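PDB 5LVA: NAD(P)H-FMN oxidoreductase, which binds flavin mononucleotide and probably transfers electrons from NAD(P)H to flavin or quinone acceptors. Local coordinates for residues M1-E13 with L25-Y37. Numbering follows the deposited sequence.
With FMN (flavin mononucleotide), chain C.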
ATOM      1  N   MET A   1       0.379  16.328  -0.943  1.00 38.89           N
ATOM      2  CA  MET A   1       1.504  16.836  -1.733  1.00 43.71           C
ATOM      3  C   MET A   1       2.678  15.856  -1.710  1.00 36.77           C
ATOM      4  O   MET A   1       2.990  15.249  -2.729  1.00 37.75           O
ATOM      5  CB  MET A   1       1.939  18.219  -1.229  1.00 45.88           C
ATOM      6  CG  MET A   1       2.855  19.012  -2.175  1.00 52.94           C
ATOM      7  SD  MET A   1       2.600  18.717  -3.943  1.00 71.18           S
ATOM      8  CE  MET A   1       3.481  20.096  -4.681  1.00 46.50           C
ATOM      9  N   LYS A   2       3.320  15.689  -0.558  1.00 32.52           N
ATOM     10  CA  LYS A   2       4.431  14.741  -0.455  1.00 31.79           C
ATOM     11  C   LYS A   2       3.959  13.317  -0.185  1.00 28.04           C
ATOM     12  O   LYS A   2       3.491  13.004   0.896  1.00 22.69           O
ATOM     13  CB  LYS A   2       5.410  15.170   0.631  1.00 30.95           C
ATOM     14  CG  LYS A   2       6.476  16.102   0.128  1.00 34.88           C
ATOM     15  CD  LYS A   2       7.726  15.999   0.961  1.00 44.78           C
ATOM     16  CE  LYS A   2       8.400  17.351   1.091  1.00 59.86           C
ATOM     17  NZ  LYS A   2       8.696  17.671   2.517  1.00 68.85           N
ATOM     18  N   VAL A   3       4.112  12.446  -1.173  1.00 28.00           N
ATOM     19  CA  VAL A   3       3.549  11.115  -1.077  1.00 22.89           C
ATOM     20  C   VAL A   3       4.595  10.019  -1.127  1.00 23.64           C
ATOM     21  O   VAL A   3       5.309   9.879  -2.107  1.00 27.94           O
ATOM     22  CB  VAL A   3       2.536  10.874  -2.196  1.00 26.68           C
ATOM     23  CG1 VAL A   3       1.915   9.510  -2.053  1.00 25.10           C
ATOM     24  CG2 VAL A   3       1.468  11.961  -2.192  1.00 22.67           C
ATOM     25  N   LEU A   4       4.665   9.231  -0.062  1.00 22.98           N
ATOM     26  CA  LEU A   4       5.566   8.094   0.008  1.00 18.46           C
ATOM     27  C   LEU A   4       4.834   6.818  -0.414  1.00 22.54           C
ATOM     28  O   LEU A   4       3.860   6.433   0.214  1.00 24.95           O
ATOM     29  CB  LEU A   4       6.125   7.964   1.422  1.00 18.93           C
ATOM     30  CG  LEU A   4       7.126   6.858   1.733  1.00 20.24           C
ATOM     31  CD1 LEU A   4       8.427   7.046   0.970  1.00 19.04           C
ATOM     32  CD2 LEU A   4       7.389   6.818   3.211  1.00 16.62           C
ATOM     33  N   VAL A   5       5.272   6.187  -1.498  1.00 21.79           N
ATOM     34  CA  VAL A   5       4.657   4.945  -1.948  1.00 17.70           C
ATOM     35  C   VAL A   5       5.572   3.790  -1.637  1.00 21.00           C
ATOM     36  O   VAL A   5       6.606   3.616  -2.280  1.00 24.36           O
ATOM     37  CB  VAL A   5       4.353   4.922  -3.470  1.00 21.82           C
ATOM     38  CG1 VAL A   5       3.688   3.614  -3.857  1.00 14.88           C
ATOM     39  CG2 VAL A   5       3.484   6.093  -3.889  1.00 19.50           C
ATOM     40  N   LEU A   6       5.190   2.993  -0.653  1.00 19.14           N
ATOM     41  CA  LEU A   6       5.956   1.815  -0.308  1.00 17.05           C
ATOM     42  C   LEU A   6       5.410   0.601  -1.041  1.00 19.77           C
ATOM     43  O   LEU A   6       4.358   0.098  -0.691  1.00 19.90           O
ATOM     44  CB  LEU A   6       5.930   1.604   1.199  1.00 18.78           C
ATOM     45  CG  LEU A   6       6.277   2.860   2.002  1.00 15.80           C
ATOM     46  CD1 LEU A   6       6.138   2.619   3.486  1.00 14.10           C
ATOM     47  CD2 LEU A   6       7.679   3.276   1.679  1.00 18.05           C
ATOM     48  N   ALA A   7       6.123   0.132  -2.064  1.00 20.37           N
ATOM     49  CA  ALA A   7       5.646  -0.999  -2.854  1.00 16.25           C
ATOM     50  C   ALA A   7       6.219  -2.298  -2.335  1.00 18.61           C
ATOM     51  O   ALA A   7       7.417  -2.410  -2.130  1.00 19.35           O
ATOM     52  CB  ALA A   7       5.980  -0.816  -4.307  1.00 13.98           C
ATOM     53  N   PHE A   8       5.346  -3.276  -2.108  1.00 17.62           N
ATOM     54  CA  PHE A   8       5.766  -4.567  -1.591  1.00 16.50           C
ATOM     55  C   PHE A   8       5.391  -5.700  -2.540  1.00 19.89           C
ATOM     56  O   PHE A   8       4.303  -6.263  -2.461  1.00 23.61           O
ATOM     57  CB  PHE A   8       5.156  -4.836  -0.214  1.00 14.28           C
ATOM     58  CG  PHE A   8       5.636  -3.911   0.875  1.00 15.56           C
ATOM     59  CD1 PHE A   8       5.054  -2.669   1.059  1.00 14.47           C
ATOM     60  CD2 PHE A   8       6.628  -4.312   1.750  1.00 15.24           C
ATOM     61  CE1 PHE A   8       5.466  -1.831   2.071  1.00 14.77           C
ATOM     62  CE2 PHE A   8       7.046  -3.473   2.766  1.00 20.29           C
ATOM     63  CZ  PHE A   8       6.467  -2.229   2.924  1.00 16.49           C
ATOM     64  N   HIS A   9       6.310  -6.027  -3.427  1.00 15.66           N
ATOM     65  CA  HIS A   9       6.140  -7.107  -4.359  1.00 16.47           C
ATOM     66  C   HIS A   9       7.454  -7.874  -4.436  1.00 20.77           C
ATOM     67  O   HIS A   9       8.504  -7.285  -4.619  1.00 21.27           O
ATOM     68  CB  HIS A   9       5.733  -6.574  -5.721  1.00 19.12           C
ATOM     69  CG  HIS A   9       5.282  -7.635  -6.667  1.00 20.16           C
ATOM     70  ND1 HIS A   9       6.069  -8.717  -7.001  1.00 23.06           N
ATOM     71  CD2 HIS A   9       4.130  -7.784  -7.351  1.00 18.53           C
ATOM     72  CE1 HIS A   9       5.417  -9.485  -7.849  1.00 20.18           C
ATOM     73  NE2 HIS A   9       4.235  -8.944  -8.079  1.00 22.26           N
ATOM     74  N   PRO A  10       7.398  -9.195  -4.258  1.00 23.00           N
ATOM     75  CA  PRO A  10       8.616 -10.000  -4.178  1.00 16.94           C
ATOM     76  C   PRO A  10       9.507  -9.893  -5.407  1.00 21.95           C
ATOM     77  O   PRO A  10      10.722 -10.027  -5.294  1.00 27.71           O
ATOM     78  CB  PRO A  10       8.076 -11.413  -4.028  1.00 19.02           C
ATOM     79  CG  PRO A  10       6.752 -11.208  -3.311  1.00 22.20           C
ATOM     80  CD  PRO A  10       6.192  -9.972  -3.917  1.00 20.54           C
ATOM     81  N   ASN A  11       8.912  -9.643  -6.565  1.00 25.45           N
ATOM     82  CA  ASN A  11       9.672  -9.526  -7.800  1.00 18.79           C
ATOM     83  C   ASN A  11       9.031  -8.523  -8.730  1.00 24.89           C
ATOM     84  O   ASN A  11       8.225  -8.873  -9.583  1.00 25.68           O
ATOM     85  CB  ASN A  11       9.780 -10.875  -8.494  1.00 18.39           C
ATOM     86  CG  ASN A  11      10.846 -10.899  -9.573  1.00 25.50           C
ATOM     87  OD1 ASN A  11      11.188  -9.876 -10.167  1.00 27.36           O
ATOM     88  ND2 ASN A  11      11.365 -12.082  -9.845  1.00 27.34           N
ATOM     89  N   MET A  12       9.409  -7.270  -8.567  1.00 24.41           N
ATOM     90  CA  MET A  12       8.850  -6.183  -9.350  1.00 25.13           C
ATOM     91  C   MET A  12       9.195  -6.227 -10.852  1.00 33.65           C
ATOM     92  O   MET A  12       8.639  -5.470 -11.642  1.00 37.74           O
ATOM     93  CB  MET A  12       9.331  -4.872  -8.751  1.00 30.14           C
ATOM     94  CG  MET A  12       8.403  -3.732  -8.905  1.00 32.12           C
ATOM     95  SD  MET A  12       6.830  -4.022  -8.119  1.00 26.86           S
ATOM     96  CE  MET A  12       6.157  -2.384  -8.283  1.00 24.99           C
ATOM     97  N   GLU A  13      10.127  -7.085 -11.243  1.00 28.29           N
ATOM     98  CA  GLU A  13      10.467  -7.235 -12.651  1.00 33.37           C
ATOM     99  C   GLU A  13       9.521  -8.222 -13.310  1.00 33.26           C
ATOM    100  O   GLU A  13       9.214  -8.102 -14.492  1.00 40.57           O
ATOM    101  CB  GLU A  13      11.918  -7.710 -12.831  1.00 36.57           C
ATOM    102  CG  GLU A  13      12.990  -6.697 -12.444  1.00 43.05           C
ATOM    103  CD  GLU A  13      13.002  -5.475 -13.347  1.00 50.13           C
ATOM    104  OE1 GLU A  13      13.276  -5.623 -14.557  1.00 55.57           O
ATOM    105  OE2 GLU A  13      12.740  -4.361 -12.848  1.00 50.60           O
ATOM    106  N   LEU A  25       4.189   6.681 -11.860  1.00 39.03           N
ATOM    107  CA  LEU A  25       4.586   7.645 -10.833  1.00 38.97           C
ATOM    108  C   LEU A  25       6.078   8.042 -10.850  1.00 49.31           C
ATOM    109  O   LEU A  25       6.515   8.862 -10.044  1.00 48.72           O
ATOM    110  CB  LEU A  25       4.228   7.085  -9.457  1.00 40.96           C
ATOM    111  CG  LEU A  25       2.742   6.937  -9.094  1.00 41.40           C
ATOM    112  CD1 LEU A  25       2.600   6.271  -7.746  1.00 37.37           C
ATOM    113  CD2 LEU A  25       2.020   8.273  -9.074  1.00 35.45           C
ATOM    114  N   LYS A  26       6.850   7.487 -11.780  1.00 50.80           N
ATOM    115  CA  LYS A  26       8.296   7.731 -11.831  1.00 58.13           C
ATOM    116  C   LYS A  26       8.686   9.132 -12.302  1.00 62.18           C
ATOM    117  O   LYS A  26       9.815   9.343 -12.759  1.00 56.82           O
ATOM    118  CB  LYS A  26       8.993   6.726 -12.757  1.00 58.85           C
ATOM    119  CG  LYS A  26       8.726   5.257 -12.495  1.00 51.98           C
ATOM    120  CD  LYS A  26       9.073   4.436 -13.741  1.00 57.98           C
ATOM    121  CE  LYS A  26       9.624   3.060 -13.369  1.00 57.45           C
ATOM    122  NZ  LYS A  26       9.056   2.577 -12.074  1.00 55.02           N
ATOM    123  N   ASP A  27       7.775  10.088 -12.194  1.00 60.95           N
ATOM    124  CA  ASP A  27       8.041  11.420 -12.711  1.00 62.70           C
ATOM    125  C   ASP A  27       7.064  12.416 -12.122  1.00 61.70           C
ATOM    126  O   ASP A  27       7.221  13.622 -12.285  1.00 69.84           O
ATOM    127  CB  ASP A  27       7.964  11.430 -14.242  1.00 69.87           C
ATOM    128  CG  ASP A  27       6.667  10.826 -14.770  1.00 79.25           C
ATOM    129  OD1 ASP A  27       6.092   9.944 -14.089  1.00 67.81           O
ATOM    130  OD2 ASP A  27       6.223  11.235 -15.867  1.00 85.06           O
ATOM    131  N   ALA A  28       6.045  11.906 -11.444  1.00 51.81           N
ATOM    132  CA  ALA A  28       5.141  12.774 -10.719  1.00 57.46           C
ATOM    133  C   ALA A  28       5.918  13.478  -9.613  1.00 60.23           C
ATOM    134  O   ALA A  28       6.510  12.827  -8.758  1.00 58.40           O
ATOM    135  CB  ALA A  28       3.985  11.986 -10.145  1.00 49.08           C
ATOM    136  N   PRO A  29       5.955  14.813  -9.644  1.00 60.53           N
ATOM    137  CA  PRO A  29       6.608  15.483  -8.523  1.00 55.16           C
ATOM    138  C   PRO A  29       5.843  15.186  -7.247  1.00 49.92           C
ATOM    139  O   PRO A  29       4.631  14.968  -7.291  1.00 50.91           O
ATOM    140  CB  PRO A  29       6.526  16.963  -8.894  1.00 52.89           C
ATOM    141  CG  PRO A  29       6.286  16.979 -10.363  1.00 55.64           C
ATOM    142  CD  PRO A  29       5.471  15.765 -10.653  1.00 61.71           C
ATOM    143  N   GLY A  30       6.551  15.150  -6.127  1.00 50.59           N
ATOM    144  CA  GLY A  30       5.928  14.854  -4.853  1.00 44.78           C
ATOM    145  C   GLY A  30       5.967  13.382  -4.495  1.00 38.70           C
ATOM    146  O   GLY A  30       5.924  13.031  -3.322  1.00 36.06           O
ATOM    147  N   ILE A  31       6.050  12.522  -5.506  1.00 33.72           N
ATOM    148  CA  ILE A  31       6.056  11.090  -5.278  1.00 31.90           C
ATOM    149  C   ILE A  31       7.449  10.558  -5.010  1.00 29.96           C
ATOM    150  O   ILE A  31       8.371  10.794  -5.774  1.00 29.37           O
ATOM    151  CB  ILE A  31       5.487  10.308  -6.473  1.00 37.90           C
ATOM    152  CG1 ILE A  31       4.079  10.764  -6.811  1.00 36.52           C
ATOM    153  CG2 ILE A  31       5.452   8.840  -6.151  1.00 32.66           C
ATOM    154  CD1 ILE A  31       3.104  10.413  -5.763  1.00 34.70           C
ATOM    155  N   THR A  32       7.579   9.830  -3.914  1.00 29.83           N
ATOM    156  CA  THR A  32       8.744   9.012  -3.635  1.00 22.56           C
ATOM    157  C   THR A  32       8.344   7.546  -3.748  1.00 24.27           C
ATOM    158  O   THR A  32       7.703   7.017  -2.850  1.00 28.06           O
ATOM    159  CB  THR A  32       9.281   9.283  -2.235  1.00 19.04           C
ATOM    160  OG1 THR A  32       9.386  10.689  -2.037  1.00 27.63           O
ATOM    161  CG2 THR A  32      10.611   8.627  -2.014  1.00 17.62           C
ATOM    162  N   LEU A  33       8.690   6.884  -4.843  1.00 26.61           N
ATOM    163  CA  LEU A  33       8.344   5.475  -4.966  1.00 26.60           C
ATOM    164  C   LEU A  33       9.516   4.631  -4.520  1.00 25.79           C
ATOM    165  O   LEU A  33      10.655   4.975  -4.759  1.00 31.54           O
ATOM    166  CB  LEU A  33       7.923   5.117  -6.390  1.00 24.00           C
ATOM    167  CG  LEU A  33       7.332   3.707  -6.497  1.00 30.34           C
ATOM    168  CD1 LEU A  33       6.108   3.701  -7.383  1.00 31.27           C
ATOM    169  CD2 LEU A  33       8.341   2.722  -7.029  1.00 30.03           C
ATOM    170  N   ARG A  34       9.221   3.543  -3.825  1.00 27.88           N
ATOM    171  CA  ARG A  34      10.247   2.647  -3.336  1.00 24.02           C
ATOM    172  C   ARG A  34       9.821   1.205  -3.556  1.00 24.31           C
ATOM    173  O   ARG A  34       8.651   0.868  -3.458  1.00 25.93           O
ATOM    174  CB  ARG A  34      10.536   2.898  -1.860  1.00 20.08           C
ATOM    175  CG  ARG A  34      11.149   4.237  -1.571  1.00 27.74           C
ATOM    176  CD  ARG A  34      11.415   4.416  -0.087  1.00 25.86           C
ATOM    177  NE  ARG A  34      12.435   3.498   0.398  1.00 27.52           N
ATOM    178  CZ  ARG A  34      12.388   2.876   1.569  1.00 24.84           C
ATOM    179  NH1 ARG A  34      11.363   3.071   2.378  1.00 24.62           N
ATOM    180  NH2 ARG A  34      13.358   2.050   1.927  1.00 23.94           N
ATOM    181  N   ASP A  35      10.801   0.371  -3.870  1.00 25.74           N
ATOM    182  CA  ASP A  35      10.624  -1.047  -4.089  1.00 20.83           C
ATOM    183  C   ASP A  35      11.315  -1.743  -2.946  1.00 24.33           C
ATOM    184  O   ASP A  35      12.535  -1.953  -2.976  1.00 32.66           O
ATOM    185  CB  ASP A  35      11.223  -1.452  -5.437  1.00 20.91           C
ATOM    186  CG  ASP A  35      11.099  -2.930  -5.732  1.00 24.71           C
ATOM    187  OD1 ASP A  35      10.785  -3.730  -4.839  1.00 26.86           O
ATOM    188  OD2 ASP A  35      11.335  -3.298  -6.887  1.00 34.49           O
ATOM    189  N   LEU A  36      10.551  -2.114  -1.932  1.00 22.11           N
ATOM    190  CA  LEU A  36      11.168  -2.556  -0.694  1.00 20.48           C
ATOM    191  C   LEU A  36      11.844  -3.916  -0.769  1.00 24.94           C
ATOM    192  O   LEU A  36      12.875  -4.106  -0.147  1.00 27.02           O
ATOM    193  CB  LEU A  36      10.140  -2.541   0.424  1.00 19.79           C
ATOM    194  CG  LEU A  36      10.119  -1.108   0.941  1.00 19.06           C
ATOM    195  CD1 LEU A  36       8.902  -0.361   0.438  1.00 17.00           C
ATOM    196  CD2 LEU A  36      10.241  -1.073   2.421  1.00 16.44           C
ATOM    197  N   TYR A  37      11.291  -4.850  -1.534  1.00 23.48           N
ATOM    198  CA  TYR A  37      11.935  -6.145  -1.703  1.00 21.43           C
ATOM    199  C   TYR A  37      13.268  -5.990  -2.418  1.00 23.16           C
ATOM    200  O   TYR A  37      14.206  -6.738  -2.184  1.00 27.70           O
ATOM    201  CB  TYR A  37      11.035  -7.109  -2.476  1.00 21.95           C
ATOM    202  CG  TYR A  37      10.144  -7.952  -1.604  1.00 21.42           C
ATOM    203  CD1 TYR A  37      10.623  -9.093  -1.003  1.00 16.65           C
ATOM    204  CD2 TYR A  37       8.827  -7.601  -1.379  1.00 20.50           C
ATOM    205  CE1 TYR A  37       9.826  -9.862  -0.207  1.00 18.52           C
ATOM    206  CE2 TYR A  37       8.016  -8.374  -0.584  1.00 20.76           C
ATOM    207  CZ  TYR A  37       8.520  -9.498   0.002  1.00 20.74           C
ATOM    208  OH  TYR A  37       7.713 -10.266   0.794  1.00 21.45           O
TER
HETATM  209  N1  FMN C 201      -5.948 -12.845  -5.523  1.00 19.19           N
HETATM  210  C2  FMN C 201      -7.108 -12.617  -4.809  1.00 21.14           C
HETATM  211  O2  FMN C 201      -8.059 -12.049  -5.336  1.00 24.27           O
HETATM  212  N3  FMN C 201      -7.215 -13.011  -3.499  1.00 17.85           N
HETATM  213  C4  FMN C 201      -6.177 -13.647  -2.881  1.00 18.25           C
HETATM  214  O4  FMN C 201      -6.315 -13.975  -1.708  1.00 17.01           O
HETATM  215  C4A FMN C 201      -4.999 -13.890  -3.596  1.00 17.78           C
HETATM  216  N5  FMN C 201      -3.939 -14.524  -2.999  1.00 18.71           N
HETATM  217  C5A FMN C 201      -2.778 -14.763  -3.693  1.00 17.15           C
HETATM  218  C6  FMN C 201      -1.725 -15.404  -3.057  1.00 16.24           C
HETATM  219  C7  FMN C 201      -0.539 -15.649  -3.714  1.00 18.12           C
HETATM  220  C7M FMN C 201       0.581 -16.346  -2.990  1.00 14.08           C
HETATM  221  C8  FMN C 201      -0.413 -15.248  -5.046  1.00 20.19           C
HETATM  222  C8M FMN C 201       0.857 -15.490  -5.804  1.00 12.95           C
HETATM  223  C9  FMN C 201      -1.471 -14.610  -5.681  1.00 16.31           C
HETATM  224  C9A FMN C 201      -2.654 -14.353  -5.009  1.00 20.16           C
HETATM  225  N10 FMN C 201      -3.722 -13.718  -5.632  1.00 20.82           N
HETATM  226  C10 FMN C 201      -4.888 -13.484  -4.919  1.00 19.23           C
HETATM  227  C1' FMN C 201      -3.597 -13.228  -7.048  1.00 18.52           C
HETATM  228  C2' FMN C 201      -2.897 -11.854  -6.893  1.00 21.32           C
HETATM  229  O2' FMN C 201      -3.665 -10.967  -6.086  1.00 20.61           O
HETATM  230  C3' FMN C 201      -2.426 -11.180  -8.193  1.00 21.70           C
HETATM  231  O3' FMN C 201      -1.438 -12.036  -8.713  1.00 23.26           O
HETATM  232  C4' FMN C 201      -1.845  -9.781  -7.913  1.00 18.38           C
HETATM  233  O4' FMN C 201      -2.815  -9.025  -7.256  1.00 25.02           O
HETATM  234  C5' FMN C 201      -1.413  -8.885  -9.068  1.00 22.15           C
HETATM  235  O5' FMN C 201      -0.182  -9.325  -9.575  1.00 26.92           O
HETATM  236  P   FMN C 201       1.097  -8.446 -10.009  1.00 23.20           P
HETATM  237  O1P FMN C 201       2.218  -9.231  -9.434  1.00 20.77           O
HETATM  238  O2P FMN C 201       1.131  -8.374 -11.497  1.00 25.37           O
HETATM  239  O3P FMN C 201       1.209  -7.067  -9.463  1.00 24.37           O
HETATM  240  O   HOH W   1       8.958  -4.354  -3.355  1.00 22.33           O
HETATM  241  O   HOH W   2      10.686  -6.393  -5.944  1.00 22.43           O
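Tyr37 lays its ring against Pro10, whose CA sits over the centre of one ring face, 3.7 Å from the centroid, in a CH-pi contact; on the same side chain, CD2 lies 3.3 Å from His9 O, and the phenol OH is hydrogen-bonded to Leu74 N. Cut back to an alanine, this position would lose the ring over Pro10 and would probably leave Leu74 N without its partner. The second CH-pi contact reverses the roles: Leu36 CD1 lies over one face of the Phe8 ring, offset toward the rim, while also reaching Leu6 CB at 3.6 Å. With CG set beside the backbone N (chi1 -66°), Phe8 holds its ring where both Leu36 methyls meet it.

Between the ends of the two segments, two waters form bridges. One accepts from His9 N and Tyr37 N; the other donates hydrogen bonds to His9 O and Asp35 OD1 and accepts one from Met12 N. Asp35 stands at the N-cap of the following helix, its OD1 accepting from Gln38 N.

The strands themselves, 3-7 and 31-35, run parallel, joined by six backbone hydrogen bonds, beginning with Val3 N to Gly30 O (2.9 Å) and ending with Leu36 N to Ala7 O (3.2 Å). Val5 and Ile31 pack on the face covered by helix 156-171; on the other, Leu6 CD2 lies 3.8 Å from Arg34 NH1, which is salt-bridged to Glu50. Past the strand, Asn11 N donates to His9 ND1 in the ring plane, which would help set the rotation of the imidazole whose NE2 binds the FMN phosphate. This is the first beta-alpha-beta unit of a flavodoxin-like fold, with the phosphate site beyond the end of strand 3-7.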